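Phosphoribosylaminoimidazole-succinocarboxamide synthase (Saccharomyces cerevisiae, PDB 2CNQ) catalyses the ATP-dependent joining of L-aspartate to the carboxylate of CAIR, giving SAICAR in the de novo synthesis of purines. Local coordinates at residues 37-42 with 48-53; 120-123 with 127-130; 236-241 with 290-295; 260-265 with 285-290. One frame throughout, in Å; residues are numbered along the deposited sequence. Where two conformers were deposited one is given.

Contact 1: residues 37-42 with 48-53. With ADP (adenosine-5'-diphosphate), chain F.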
# COMPACT_ATOMS: atom_id res chain seq x y z
N ASP A 37 6.06 -4.22 -11.77
CA ASP A 37 4.99 -3.51 -12.41
C ASP A 37 3.74 -4.31 -12.49
O ASP A 37 2.80 -3.90 -13.15
CB ASP A 37 5.45 -3.05 -13.76
CG ASP A 37 6.50 -2.01 -13.65
OD1 ASP A 37 7.29 -1.88 -14.61
OD2 ASP A 37 6.57 -1.31 -12.64
N ARG A 38 3.69 -5.43 -11.81
CA ARG A 38 2.50 -6.19 -11.76
C ARG A 38 1.41 -5.40 -11.06
O ARG A 38 1.66 -4.56 -10.22
CB ARG A 38 2.72 -7.48 -11.01
CG ARG A 38 3.72 -8.40 -11.69
CD ARG A 38 3.79 -9.74 -11.06
NE ARG A 38 4.15 -9.73 -9.67
CZ ARG A 38 5.36 -9.97 -9.19
NH1 ARG A 38 5.56 -10.04 -7.90
NH2 ARG A 38 6.38 -10.16 -10.00
N ILE A 39 0.19 -5.70 -11.40
CA ILE A 39 -0.92 -5.11 -10.70
C ILE A 39 -1.94 -6.18 -10.51
O ILE A 39 -2.10 -7.05 -11.33
CB ILE A 39 -1.47 -3.91 -11.45
CG1 ILE A 39 -2.54 -3.19 -10.65
CG2 ILE A 39 -1.98 -4.29 -12.82
CD1 ILE A 39 -2.88 -1.84 -11.20
N SER A 40 -2.61 -6.12 -9.39
CA SER A 40 -3.57 -7.11 -9.03
C SER A 40 -4.81 -6.43 -8.58
O SER A 40 -4.82 -5.29 -8.19
CB SER A 40 -3.01 -7.93 -7.91
OG SER A 40 -2.75 -7.14 -6.77
N ALA A 41 -5.90 -7.16 -8.63
CA ALA A 41 -7.14 -6.66 -8.08
C ALA A 41 -7.89 -7.86 -7.65
O ALA A 41 -7.85 -8.89 -8.31
CB ALA A 41 -7.90 -5.89 -9.09
N TYR A 42 -8.58 -7.75 -6.55
CA TYR A 42 -9.31 -8.87 -6.01
C TYR A 42 -8.41 -10.07 -5.89
O TYR A 42 -8.84 -11.20 -6.10
CB TYR A 42 -10.56 -9.14 -6.81
CG TYR A 42 -11.41 -7.93 -6.96
CD1 TYR A 42 -12.09 -7.41 -5.91
CD2 TYR A 42 -11.52 -7.31 -8.18
CE1 TYR A 42 -12.89 -6.31 -6.08
CE2 TYR A 42 -12.29 -6.24 -8.37
CZ TYR A 42 -12.97 -5.72 -7.32
OH TYR A 42 -13.78 -4.64 -7.54
N ASN A 48 -1.06 -8.32 -17.70
CA ASN A 48 -0.14 -7.33 -18.10
C ASN A 48 0.13 -6.37 -16.98
O ASN A 48 -0.53 -6.32 -15.97
CB ASN A 48 -0.60 -6.64 -19.37
CG ASN A 48 -1.98 -6.08 -19.32
OD1 ASN A 48 -2.84 -6.50 -18.57
ND2 ASN A 48 -2.22 -5.12 -20.20
N SER A 49 1.19 -5.63 -17.16
CA SER A 49 1.73 -4.78 -16.16
C SER A 49 1.39 -3.33 -16.44
O SER A 49 0.88 -2.96 -17.48
CB SER A 49 3.24 -5.04 -16.15
OG SER A 49 3.58 -6.25 -15.41
N ILE A 50 1.67 -2.51 -15.44
CA ILE A 50 1.57 -1.07 -15.57
C ILE A 50 2.99 -0.58 -15.57
O ILE A 50 3.64 -0.62 -14.54
CB ILE A 50 0.80 -0.48 -14.41
CG1 ILE A 50 -0.60 -1.05 -14.22
CG2 ILE A 50 0.74 1.02 -14.56
CD1 ILE A 50 -1.56 -0.86 -15.32
N PRO A 51 3.52 -0.14 -16.69
CA PRO A 51 4.93 0.19 -16.72
C PRO A 51 5.28 1.19 -15.67
O PRO A 51 4.63 2.22 -15.51
CB PRO A 51 5.14 0.76 -18.11
CG PRO A 51 4.11 0.05 -18.91
CD PRO A 51 2.92 -0.09 -18.02
N GLU A 52 6.33 0.88 -14.95
CA GLU A 52 6.89 1.72 -13.91
C GLU A 52 6.02 1.92 -12.71
O GLU A 52 6.37 2.64 -11.83
CB GLU A 52 7.38 3.05 -14.45
CG GLU A 52 8.51 2.89 -15.44
CD GLU A 52 8.02 2.54 -16.83
OE1 GLU A 52 7.13 3.26 -17.31
OE2 GLU A 52 8.53 1.59 -17.45
N LYS A 53 4.91 1.21 -12.62
CA LYS A 53 4.12 1.27 -11.41
C LYS A 53 4.95 0.98 -10.21
O LYS A 53 4.79 1.61 -9.19
CB LYS A 53 2.99 0.30 -11.54
CG LYS A 53 2.14 0.18 -10.31
CD LYS A 53 0.97 -0.72 -10.58
CE LYS A 53 0.25 -1.08 -9.32
NZ LYS A 53 0.89 -2.21 -8.62
PB ADP F . -4.93 -7.30 -4.39
O1B ADP F . -4.23 -8.46 -5.03
O2B ADP F . -5.04 -7.39 -2.90
O3B ADP F . -4.37 -6.00 -4.92
PA ADP F . -7.15 -6.03 -4.15
O1A ADP F . -8.38 -5.54 -4.81
O2A ADP F . -6.27 -4.86 -3.94
O3A ADP F . -6.48 -7.28 -4.82
O5' ADP F . -7.44 -6.60 -2.72
C5' ADP F . -7.70 -5.69 -1.67
C4' ADP F . -8.17 -6.35 -0.39
O4' ADP F . -9.45 -6.92 -0.65
C3' ADP F . -7.22 -7.45 0.02
O3' ADP F . -7.20 -7.56 1.43
C2' ADP F . -7.86 -8.65 -0.61
O2' ADP F . -7.55 -9.82 0.10
C1' ADP F . -9.34 -8.32 -0.48
N9 ADP F . -10.14 -8.96 -1.52
C8 ADP F . -9.78 -9.10 -2.78
N7 ADP F . -10.73 -9.73 -3.49
C5 ADP F . -11.72 -9.97 -2.65
C6 ADP F . -13.01 -10.60 -2.84
N6 ADP F . -13.34 -11.07 -4.07
N1 ADP F . -13.79 -10.69 -1.75
C2 ADP F . -13.41 -10.21 -0.53
N3 ADP F . -12.22 -9.61 -0.30
C4 ADP F . -11.36 -9.47 -1.33
O HOH W 1 3.34 -2.64 -9.58
O HOH W 2 0.16 -7.56 -13.67
O HOH W 3 -1.46 -4.26 -7.36
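Asp37 holds the loop 48-53 through both its backbone and its carboxylate. Its carbonyl O accepts from Ile50 N at 2.9 Å, while Asp37 OD1 takes the N-H of Glu52, also at 2.9 Å. That second donor stands well above the carboxylate plane, 61° out of it. The torsion explains the reach: with chi1 at -67°, CG lies opposite the carbonyl carbon, and the carboxylate comes up to the type II turn of Ile50 to Lys53, where Glu52 occupies the N-cap position before helix 53-67. Asp37 OD2 continues to Gly54 N and to a salt bridge with Arg105. An alanine in place of Asp37 would probably leave the N-H of Glu52 without its acceptor and Arg105 without this carboxylate, freeing the turn to shift.

Lys53 runs extended until its last torsion, where chi4 (-83°) bends the amine back. NZ then reaches Arg38 O at 2.9 Å, in the carbonyl plane, and water 1 joins the same two atoms; Asp239 supplies the opposite charge. The aliphatic part of Lys53 crosses Ile39 at about a right angle, CE lying 3.7 Å from Ile39 CD1. The other branch, Ile39 CG2, packs on Ile50 CG1 at 3.8 Å.

Farther along 37-42, Tyr42 N donates to ADP O1A (2.8 Å), and the tyrosine ring presents its edge to the adenine N7. The type II turn before helix 53-67 is thus bonded, through Asp37, to the same segment whose Ser40, Ala41 and Tyr42 line the ADP pocket of this SAICAR synthetase.

Contact 2: residues 120-123 with 127-130. With AMZ (aminoimidazole 4-carboxamide ribonucleotide), chain C.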
# COMPACT_ATOMS: atom_id res chain seq x y z
N ILE A 120 -5.48 -1.37 8.26
CA ILE A 120 -6.26 -0.46 7.48
C ILE A 120 -6.78 0.62 8.36
O ILE A 120 -7.28 0.38 9.45
CB ILE A 120 -7.39 -1.18 6.80
CG1 ILE A 120 -6.83 -2.20 5.83
CG2 ILE A 120 -8.34 -0.24 6.13
CD1 ILE A 120 -7.82 -3.25 5.47
N VAL A 121 -6.67 1.85 7.89
CA VAL A 121 -7.31 2.98 8.49
C VAL A 121 -8.22 3.59 7.49
O VAL A 121 -7.84 3.79 6.36
CB VAL A 121 -6.30 4.02 8.98
CG1 VAL A 121 -7.04 5.17 9.62
CG2 VAL A 121 -5.35 3.41 9.94
N ARG A 122 -9.42 3.88 7.93
CA ARG A 122 -10.41 4.50 7.10
C ARG A 122 -10.75 5.85 7.64
O ARG A 122 -11.20 5.98 8.75
CB ARG A 122 -11.66 3.68 7.03
CG ARG A 122 -11.40 2.27 6.62
CD ARG A 122 -12.68 1.49 6.60
NE ARG A 122 -12.42 0.09 6.40
CZ ARG A 122 -12.33 -0.48 5.24
NH1 ARG A 122 -12.63 0.14 4.13
NH2 ARG A 122 -11.96 -1.74 5.20
N GLY A 123 -10.53 6.86 6.84
CA GLY A 123 -11.01 8.17 7.17
C GLY A 123 -12.38 8.45 6.67
O GLY A 123 -13.08 9.32 7.18
N GLY A 127 -15.86 1.35 0.07
CA GLY A 127 -15.33 0.03 -0.06
C GLY A 127 -16.04 -0.94 0.82
O GLY A 127 -17.26 -0.91 0.97
N SER A 128 -15.28 -1.79 1.45
CA SER A 128 -15.90 -2.83 2.22
C SER A 128 -16.58 -2.27 3.44
O SER A 128 -17.52 -2.85 3.94
CB SER A 128 -14.89 -3.88 2.57
OG SER A 128 -13.96 -3.45 3.50
N ALA A 129 -16.11 -1.16 3.94
CA ALA A 129 -16.73 -0.54 5.09
C ALA A 129 -18.10 -0.05 4.76
O ALA A 129 -19.02 -0.18 5.55
CB ALA A 129 -15.88 0.58 5.57
N TRP A 130 -18.24 0.58 3.62
CA TRP A 130 -19.53 1.08 3.22
C TRP A 130 -20.49 -0.06 3.03
O TRP A 130 -21.62 -0.00 3.45
CB TRP A 130 -19.36 1.89 1.96
CG TRP A 130 -20.65 2.37 1.42
CD1 TRP A 130 -21.19 2.02 0.24
CD2 TRP A 130 -21.59 3.27 2.05
NE1 TRP A 130 -22.40 2.63 0.09
CE2 TRP A 130 -22.66 3.41 1.17
CE3 TRP A 130 -21.61 3.96 3.25
CZ2 TRP A 130 -23.75 4.21 1.47
CZ3 TRP A 130 -22.68 4.77 3.53
CH2 TRP A 130 -23.73 4.89 2.64
O5 AMZ C . -3.10 -5.04 -0.17
C6 AMZ C . -3.99 -5.34 0.60
N2 AMZ C . -4.12 -6.55 1.14
C3A AMZ C . -4.97 -4.36 1.02
C7A AMZ C . -5.04 -3.07 0.58
N3 AMZ C . -4.26 -2.35 -0.25
N1 AMZ C . -5.96 -4.59 1.89
C5 AMZ C . -6.64 -3.47 2.00
N AMZ C . -6.10 -2.53 1.18
C1 AMZ C . -6.53 -1.16 1.08
C2 AMZ C . -7.45 -0.89 -0.07
C3 AMZ C . -8.23 0.29 0.42
O2 AMZ C . -7.42 1.43 0.22
O1 AMZ C . -6.70 -0.65 -1.24
O AMZ C . -7.29 -0.91 2.22
C AMZ C . -8.35 -0.01 1.91
C4 AMZ C . -9.66 -0.59 2.32
O3 AMZ C . -10.01 -1.61 1.39
P AMZ C . -11.46 -2.26 1.50
OP1 AMZ C . -11.47 -3.11 2.72
O4 AMZ C . -11.57 -3.08 0.23
OP2 AMZ C . -12.49 -1.19 1.58
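The guanidinium of Arg122 is layered between the two segments: Ile120 CG2 lies over one face, 3.8 Å above the plane, and the backbone N of Ala129 over the opposite face, both offset toward the rim. The Ala129 methyl is on the helix side too, 3.5 Å from Arg122 CD. At the edge sits the phosphate of the bound ribonucleotide AMZ. Two N-H groups address separate oxygens there: Arg122 NH1 donates to AMZ OP2 at 177°, and Arg122 NH2 to AMZ OP1 at 172°, each over 2.9 Å. These nearly straight paths identify a two-pronged, edge-on grip. Because chi1 (-54°) sets CG opposite the carbonyl carbon and the chain is extended from CG to NE, the guanidinium arrives end-on at the phosphate.

Helix 127-136 contributes from its first turn. Ser128 N donates to AMZ OP2 at 2.9 Å, so this oxygen receives bonds from both segments, and Ser128 OG lies 2.6 Å from AMZ OP1. Gly127 has a positive phi, and a CB there would clash with AMZ OP2. A leucine in place of Arg122 would probably leave AMZ OP1 and OP2 without the two guanidinium donors, with Ser128 N still bonded to OP2.

Outside these segments, His140 bonds Arg122 NH2, and Asn173 pairs with Ser128 OG. Ile120 CD1 meets the imidazole carbon AMZ C5 at 3.7 Å, extending the contact from phosphate to base. A strand-borne arginine facing a helix N-terminal turn thus forms the phosphate end of the ribonucleotide site in this SAICAR synthetase.

Contact 3: residues 236-241 with 290-295. With AMZ (aminoimidazole 4-carboxamide ribonucleotide), chain C.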
# COMPACT_ATOMS: atom_id res chain seq x y z
N LEU A 236 1.07 4.28 1.66
CA LEU A 236 0.24 5.30 1.04
C LEU A 236 0.55 5.40 -0.42
O LEU A 236 0.77 6.45 -0.99
CB LEU A 236 0.37 6.61 1.78
CG LEU A 236 -0.41 6.59 3.06
CD1 LEU A 236 0.13 7.62 4.02
CD2 LEU A 236 -1.87 6.83 2.79
N THR A 237 0.46 4.25 -1.06
CA THR A 237 0.53 4.20 -2.49
C THR A 237 -0.86 4.01 -3.01
O THR A 237 -1.77 3.70 -2.30
CB THR A 237 1.42 3.11 -2.99
OG1 THR A 237 0.71 1.89 -2.84
CG2 THR A 237 2.74 3.07 -2.27
N PRO A 238 -1.04 4.12 -4.32
CA PRO A 238 -2.37 3.93 -4.86
C PRO A 238 -2.74 2.49 -4.96
O PRO A 238 -3.87 2.20 -5.25
CB PRO A 238 -2.32 4.67 -6.20
CG PRO A 238 -1.05 5.46 -6.16
CD PRO A 238 -0.13 4.65 -5.33
N ASP A 239 -1.81 1.58 -4.66
CA ASP A 239 -2.20 0.21 -4.41
C ASP A 239 -2.73 0.07 -3.00
O ASP A 239 -3.67 -0.66 -2.79
CB ASP A 239 -1.01 -0.74 -4.54
CG ASP A 239 -0.76 -1.22 -5.91
OD1 ASP A 239 0.18 -2.02 -6.06
OD2 ASP A 239 -1.50 -0.91 -6.83
N SER A 240 -2.14 0.73 -2.04
CA SER A 240 -2.48 0.52 -0.66
C SER A 240 -3.55 1.44 -0.15
O SER A 240 -3.93 1.32 0.99
CB SER A 240 -1.26 0.67 0.20
OG SER A 240 -0.86 1.99 0.30
N SER A 241 -4.04 2.34 -0.97
CA SER A 241 -4.89 3.41 -0.52
C SER A 241 -5.89 3.76 -1.53
O SER A 241 -5.74 3.44 -2.70
CB SER A 241 -4.04 4.66 -0.32
OG SER A 241 -2.86 4.36 0.37
N ALA A 290 -1.93 6.60 -15.27
CA ALA A 290 -2.04 8.03 -15.14
C ALA A 290 -2.66 8.41 -13.85
O ALA A 290 -2.29 9.41 -13.27
CB ALA A 290 -2.82 8.59 -16.29
N LYS A 291 -3.63 7.67 -13.38
CA LYS A 291 -4.22 7.95 -12.09
C LYS A 291 -3.20 7.82 -11.00
O LYS A 291 -3.16 8.62 -10.10
CB LYS A 291 -5.38 7.02 -11.85
CG LYS A 291 -6.61 7.48 -12.56
CD LYS A 291 -7.71 6.41 -12.50
CE LYS A 291 -9.01 6.84 -13.09
NZ LYS A 291 -9.55 8.07 -12.47
N TYR A 292 -2.40 6.77 -11.06
CA TYR A 292 -1.40 6.57 -10.05
C TYR A 292 -0.43 7.71 -10.08
O TYR A 292 -0.02 8.20 -9.04
CB TYR A 292 -0.65 5.27 -10.26
CG TYR A 292 -1.32 4.07 -9.69
CD1 TYR A 292 -0.59 3.21 -8.92
CD2 TYR A 292 -2.65 3.77 -9.92
CE1 TYR A 292 -1.15 2.07 -8.39
CE2 TYR A 292 -3.21 2.64 -9.41
CZ TYR A 292 -2.45 1.79 -8.65
OH TYR A 292 -3.06 0.69 -8.19
N ILE A 293 -0.02 8.10 -11.27
CA ILE A 293 0.94 9.18 -11.36
C ILE A 293 0.35 10.47 -10.86
O ILE A 293 1.04 11.23 -10.23
CB ILE A 293 1.47 9.26 -12.78
CG1 ILE A 293 2.42 8.09 -13.01
CG2 ILE A 293 2.16 10.57 -13.02
CD1 ILE A 293 2.76 7.85 -14.45
N GLU A 294 -0.92 10.71 -11.13
CA GLU A 294 -1.52 11.92 -10.62
C GLU A 294 -1.53 11.92 -9.12
O GLU A 294 -1.24 12.91 -8.49
CB GLU A 294 -2.90 12.07 -11.18
CG GLU A 294 -3.62 13.30 -10.71
CD GLU A 294 -3.02 14.60 -11.19
OE1 GLU A 294 -3.55 15.63 -10.79
OE2 GLU A 294 -2.12 14.61 -12.02
N ALA A 295 -1.87 10.79 -8.52
CA ALA A 295 -1.81 10.71 -7.09
C ALA A 295 -0.40 11.00 -6.63
O ALA A 295 -0.19 11.74 -5.70
CB ALA A 295 -2.24 9.37 -6.61
O5 AMZ C . -3.10 -5.04 -0.17
C6 AMZ C . -3.99 -5.34 0.60
N2 AMZ C . -4.12 -6.55 1.14
C3A AMZ C . -4.97 -4.36 1.02
C7A AMZ C . -5.04 -3.07 0.58
N3 AMZ C . -4.26 -2.35 -0.25
N1 AMZ C . -5.96 -4.59 1.89
C5 AMZ C . -6.64 -3.47 2.00
N AMZ C . -6.10 -2.53 1.18
C1 AMZ C . -6.53 -1.16 1.08
C2 AMZ C . -7.45 -0.89 -0.07
C3 AMZ C . -8.23 0.29 0.42
O2 AMZ C . -7.42 1.43 0.22
O1 AMZ C . -6.70 -0.65 -1.24
O AMZ C . -7.29 -0.91 2.22
C AMZ C . -8.35 -0.01 1.91
C4 AMZ C . -9.66 -0.59 2.32
O3 AMZ C . -10.01 -1.61 1.39
P AMZ C . -11.46 -2.26 1.50
OP1 AMZ C . -11.47 -3.11 2.72
O4 AMZ C . -11.57 -3.08 0.23
OP2 AMZ C . -12.49 -1.19 1.58
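Pro238 sets its CB over the face of Tyr292 where an ST motif in the 236-241 loop meets helix 282-300. The motif is defined by Thr237 OG1, which accepts from Ser240 N, three residues on, at 3.2 Å; a weak bond from Asp239 N reaches the same oxygen. Ser240 OG returns the link by accepting from Thr237 N at 2.9 Å, and Ser241 OG donates to Thr237 O. Together these bonds fold the loop into a compact turn that presents one apolar and one acidic side chain to the helix.

The apolar part is a CH-pi contact. Pro238 CB stands 3.5 Å from the centroid of the Tyr292 ring and only 8° off its normal, evidence for an approach over the ring centre. Pro238 CG extends the packing along the helix to the Ala295 methyl at 4.1 Å.

Polar recognition uses the ring edge instead. Chi1 of Tyr292 (-84°) places CG opposite the carbonyl carbon and carries the hydroxyl across the loop to Asp239. The carboxylate of Asp239 is shared: OD1 forms a salt bridge with Lys53, while OD2 serves the tyrosine.

On its other side the loop borders the bound ribonucleotide, Asp239 O lying 3.1 Å from AMZ N3. In the tyrosine bond, Tyr292 OH donates to Asp239 OD2 over 2.6 Å, nearly along the C-O axis, with the carboxylate and ring planes 85° apart.

Contact 4: residues 260-265 with 285-290. With ADP (adenosine-5'-diphosphate), chain F; AMZ (aminoimidazole 4-carboxamide ribonucleotide), chain C; SO4 (sulfate ion), chain J.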
# COMPACT_ATOMS: atom_id res chain seq x y z
N LYS A 260 -6.04 2.15 -7.25
CA LYS A 260 -6.38 0.90 -7.84
C LYS A 260 -7.85 0.72 -7.99
O LYS A 260 -8.26 -0.17 -8.71
CB LYS A 260 -5.86 -0.24 -6.99
CG LYS A 260 -5.85 -1.55 -7.75
CD LYS A 260 -5.72 -2.75 -6.87
CE LYS A 260 -4.42 -2.79 -6.14
NZ LYS A 260 -4.10 -4.19 -5.73
N GLN A 261 -8.66 1.48 -7.28
CA GLN A 261 -10.08 1.29 -7.37
C GLN A 261 -10.55 1.43 -8.80
O GLN A 261 -11.50 0.78 -9.18
CB GLN A 261 -10.84 2.23 -6.47
CG GLN A 261 -12.24 1.77 -6.23
CD GLN A 261 -12.26 0.49 -5.46
OE1 GLN A 261 -11.49 0.32 -4.52
NE2 GLN A 261 -13.12 -0.43 -5.84
N PHE A 262 -9.90 2.24 -9.60
CA PHE A 262 -10.28 2.36 -10.96
C PHE A 262 -10.24 1.00 -11.63
O PHE A 262 -11.13 0.64 -12.37
CB PHE A 262 -9.32 3.29 -11.64
CG PHE A 262 -9.49 3.31 -13.09
CD1 PHE A 262 -8.54 2.73 -13.89
CD2 PHE A 262 -10.61 3.86 -13.67
CE1 PHE A 262 -8.69 2.71 -15.24
CE2 PHE A 262 -10.77 3.84 -15.02
CZ PHE A 262 -9.81 3.26 -15.81
N LEU A 263 -9.17 0.27 -11.41
CA LEU A 263 -9.02 -1.03 -12.02
C LEU A 263 -9.98 -1.99 -11.42
O LEU A 263 -10.61 -2.74 -12.13
CB LEU A 263 -7.61 -1.53 -11.86
CG LEU A 263 -7.41 -2.94 -12.34
CD1 LEU A 263 -7.68 -3.08 -13.83
CD2 LEU A 263 -6.03 -3.42 -11.99
N ARG A 264 -10.10 -2.00 -10.11
CA ARG A 264 -11.06 -2.88 -9.48
C ARG A 264 -12.42 -2.69 -10.08
O ARG A 264 -13.11 -3.64 -10.42
CB ARG A 264 -11.12 -2.59 -8.02
CG ARG A 264 -9.90 -2.90 -7.24
CD ARG A 264 -10.10 -2.54 -5.84
NE ARG A 264 -8.92 -2.78 -5.03
CZ ARG A 264 -8.33 -1.87 -4.28
NH1 ARG A 264 -8.80 -0.64 -4.19
NH2 ARG A 264 -7.24 -2.20 -3.65
N ASP A 265 -12.83 -1.45 -10.18
CA ASP A 265 -14.14 -1.17 -10.66
C ASP A 265 -14.30 -1.54 -12.11
O ASP A 265 -15.35 -2.02 -12.50
CB ASP A 265 -14.48 0.27 -10.43
CG ASP A 265 -14.71 0.61 -8.97
OD1 ASP A 265 -14.85 1.81 -8.70
OD2 ASP A 265 -14.76 -0.27 -8.12
N VAL A 285 -4.73 0.23 -18.89
CA VAL A 285 -3.37 0.36 -18.42
C VAL A 285 -3.04 1.81 -18.30
O VAL A 285 -2.53 2.27 -17.30
CB VAL A 285 -2.41 -0.30 -19.40
CG1 VAL A 285 -0.99 0.01 -19.03
CG2 VAL A 285 -2.63 -1.78 -19.44
N ASP A 286 -3.30 2.54 -19.36
CA ASP A 286 -2.86 3.91 -19.40
C ASP A 286 -3.59 4.73 -18.39
O ASP A 286 -3.00 5.56 -17.73
CB ASP A 286 -3.09 4.46 -20.78
CG ASP A 286 -2.19 3.85 -21.82
OD1 ASP A 286 -2.45 4.12 -23.00
OD2 ASP A 286 -1.23 3.15 -21.49
N ARG A 287 -4.87 4.51 -18.24
CA ARG A 287 -5.66 5.29 -17.31
C ARG A 287 -5.27 4.99 -15.89
O ARG A 287 -5.23 5.86 -15.05
CB ARG A 287 -7.12 5.02 -17.56
CG ARG A 287 -7.59 5.70 -18.84
CD ARG A 287 -8.90 5.16 -19.34
NE ARG A 287 -9.98 5.54 -18.46
CZ ARG A 287 -11.21 5.05 -18.56
NH1 ARG A 287 -11.51 4.16 -19.49
NH2 ARG A 287 -12.14 5.44 -17.71
N THR A 288 -5.00 3.73 -15.63
CA THR A 288 -4.55 3.37 -14.31
C THR A 288 -3.23 4.02 -14.02
O THR A 288 -3.03 4.60 -12.98
CB THR A 288 -4.40 1.86 -14.22
OG1 THR A 288 -5.67 1.27 -14.43
CG2 THR A 288 -3.93 1.44 -12.88
N ARG A 289 -2.30 3.90 -14.94
CA ARG A 289 -1.00 4.45 -14.76
C ARG A 289 -1.12 5.94 -14.49
O ARG A 289 -0.47 6.47 -13.61
CB ARG A 289 -0.17 4.19 -15.98
CG ARG A 289 1.28 4.49 -15.77
CD ARG A 289 2.05 4.16 -17.01
NE ARG A 289 3.47 4.31 -16.84
CZ ARG A 289 4.14 5.42 -17.05
NH1 ARG A 289 3.54 6.51 -17.43
NH2 ARG A 289 5.44 5.42 -16.88
N ALA A 290 -1.93 6.60 -15.27
CA ALA A 290 -2.04 8.03 -15.14
C ALA A 290 -2.66 8.41 -13.85
O ALA A 290 -2.29 9.41 -13.27
CB ALA A 290 -2.82 8.59 -16.29
PB ADP F . -4.93 -7.30 -4.39
O1B ADP F . -4.23 -8.46 -5.03
O2B ADP F . -5.04 -7.39 -2.90
O3B ADP F . -4.37 -6.00 -4.92
PA ADP F . -7.15 -6.03 -4.15
O1A ADP F . -8.38 -5.54 -4.81
O2A ADP F . -6.27 -4.86 -3.94
O3A ADP F . -6.48 -7.28 -4.82
O5' ADP F . -7.44 -6.60 -2.72
C5' ADP F . -7.70 -5.69 -1.67
C4' ADP F . -8.17 -6.35 -0.39
O4' ADP F . -9.45 -6.92 -0.65
C3' ADP F . -7.22 -7.45 0.02
O3' ADP F . -7.20 -7.56 1.43
C2' ADP F . -7.86 -8.65 -0.61
O2' ADP F . -7.55 -9.82 0.10
C1' ADP F . -9.34 -8.32 -0.48
N9 ADP F . -10.14 -8.96 -1.52
C8 ADP F . -9.78 -9.10 -2.78
N7 ADP F . -10.73 -9.73 -3.49
C5 ADP F . -11.72 -9.97 -2.65
C6 ADP F . -13.01 -10.60 -2.84
N6 ADP F . -13.34 -11.07 -4.07
N1 ADP F . -13.79 -10.69 -1.75
C2 ADP F . -13.41 -10.21 -0.53
N3 ADP F . -12.22 -9.61 -0.30
C4 ADP F . -11.36 -9.47 -1.33
O5 AMZ C . -3.10 -5.04 -0.17
C6 AMZ C . -3.99 -5.34 0.60
N2 AMZ C . -4.12 -6.55 1.14
C3A AMZ C . -4.97 -4.36 1.02
C7A AMZ C . -5.04 -3.07 0.58
N3 AMZ C . -4.26 -2.35 -0.25
N1 AMZ C . -5.96 -4.59 1.89
C5 AMZ C . -6.64 -3.47 2.00
N AMZ C . -6.10 -2.53 1.18
C1 AMZ C . -6.53 -1.16 1.08
C2 AMZ C . -7.45 -0.89 -0.07
C3 AMZ C . -8.23 0.29 0.42
O2 AMZ C . -7.42 1.43 0.22
O1 AMZ C . -6.70 -0.65 -1.24
O AMZ C . -7.29 -0.91 2.22
C AMZ C . -8.35 -0.01 1.91
C4 AMZ C . -9.66 -0.59 2.32
O3 AMZ C . -10.01 -1.61 1.39
P AMZ C . -11.46 -2.26 1.50
OP1 AMZ C . -11.47 -3.11 2.72
O4 AMZ C . -11.57 -3.08 0.23
OP2 AMZ C . -12.49 -1.19 1.58
S SO4 J . 6.03 8.78 -18.46
O1 SO4 J . 5.99 8.28 -19.83
O2 SO4 J . 6.84 9.99 -18.39
O3 SO4 J . 4.67 9.00 -18.00
O4 SO4 J . 6.67 7.79 -17.59
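Phe262 projects from its helix onto Thr288 and Arg287, meeting them in quite different ways. On the tighter, buried side Thr288 OG1 lies in the plane of the ring at its edge, 3.3 Å from Phe262 CD1. Thr288 OG1 is bonded to Ile284 O of its own helix, and the phenyl edge packs beside that polar pair. Chi1 of Phe262 (170°) swings CG away from its own N and out across the interface, while Leu263 CB approaches Thr288 OG1 less closely.

The segments are an antiparallel helix pair: the axes of 261-265 and 285-290 run at 151° and come no nearer than 9.8 Å. That spacing lets large side chains bridge the gap, and no hydrogen bond crosses it.

Toward solvent the contact is looser: Arg287 is exposed and was modelled in two conformers. In the one described, its chain bends at chi3 and Phe262 CZ stands 3.4 Å above one guanidinium face, offset toward the rim, with the two planes 55° apart. A salt bridge to Asp283 occupies Arg287 NH1.

Away from the partner helix, Arg264 works on the ligands. Its NE donates to ADP O1A at 2.8 Å, and Arg264 NH2 divides between ADP O2A (2.8 Å) and AMZ O1 (2.9 Å), so one guanidinium spans both bound nucleotides. Gln261 OE1 accepts from Arg264 NH1, and Gln261 NE2 in turn donates to Asp265 OD2.

Contacts 2 and 3 are buried, whereas contacts 1 and 4 are partly so, and the solvent-facing Arg287 belongs to the last. Helix 282-300 serves both contacts 3 and 4; contact 4 is nested within the loop contact 3 closes, and Pro238 O probably bonds Lys260 N. Contact 1 joins this cluster through ion pairs, Lys53 with Asp239 and Glu52 with Arg289. Contact 2 touches none of the others, its centre about 17 Å from that of contact 3, but shares AMZ with contacts 3 and 4. Its chemistry is phosphate binding, against backbone and carboxylate bonds to a turn in contact 1, CH-pi packing plus a buried hydroxyl-carboxylate bond in contact 3 and helix pairing in contact 4.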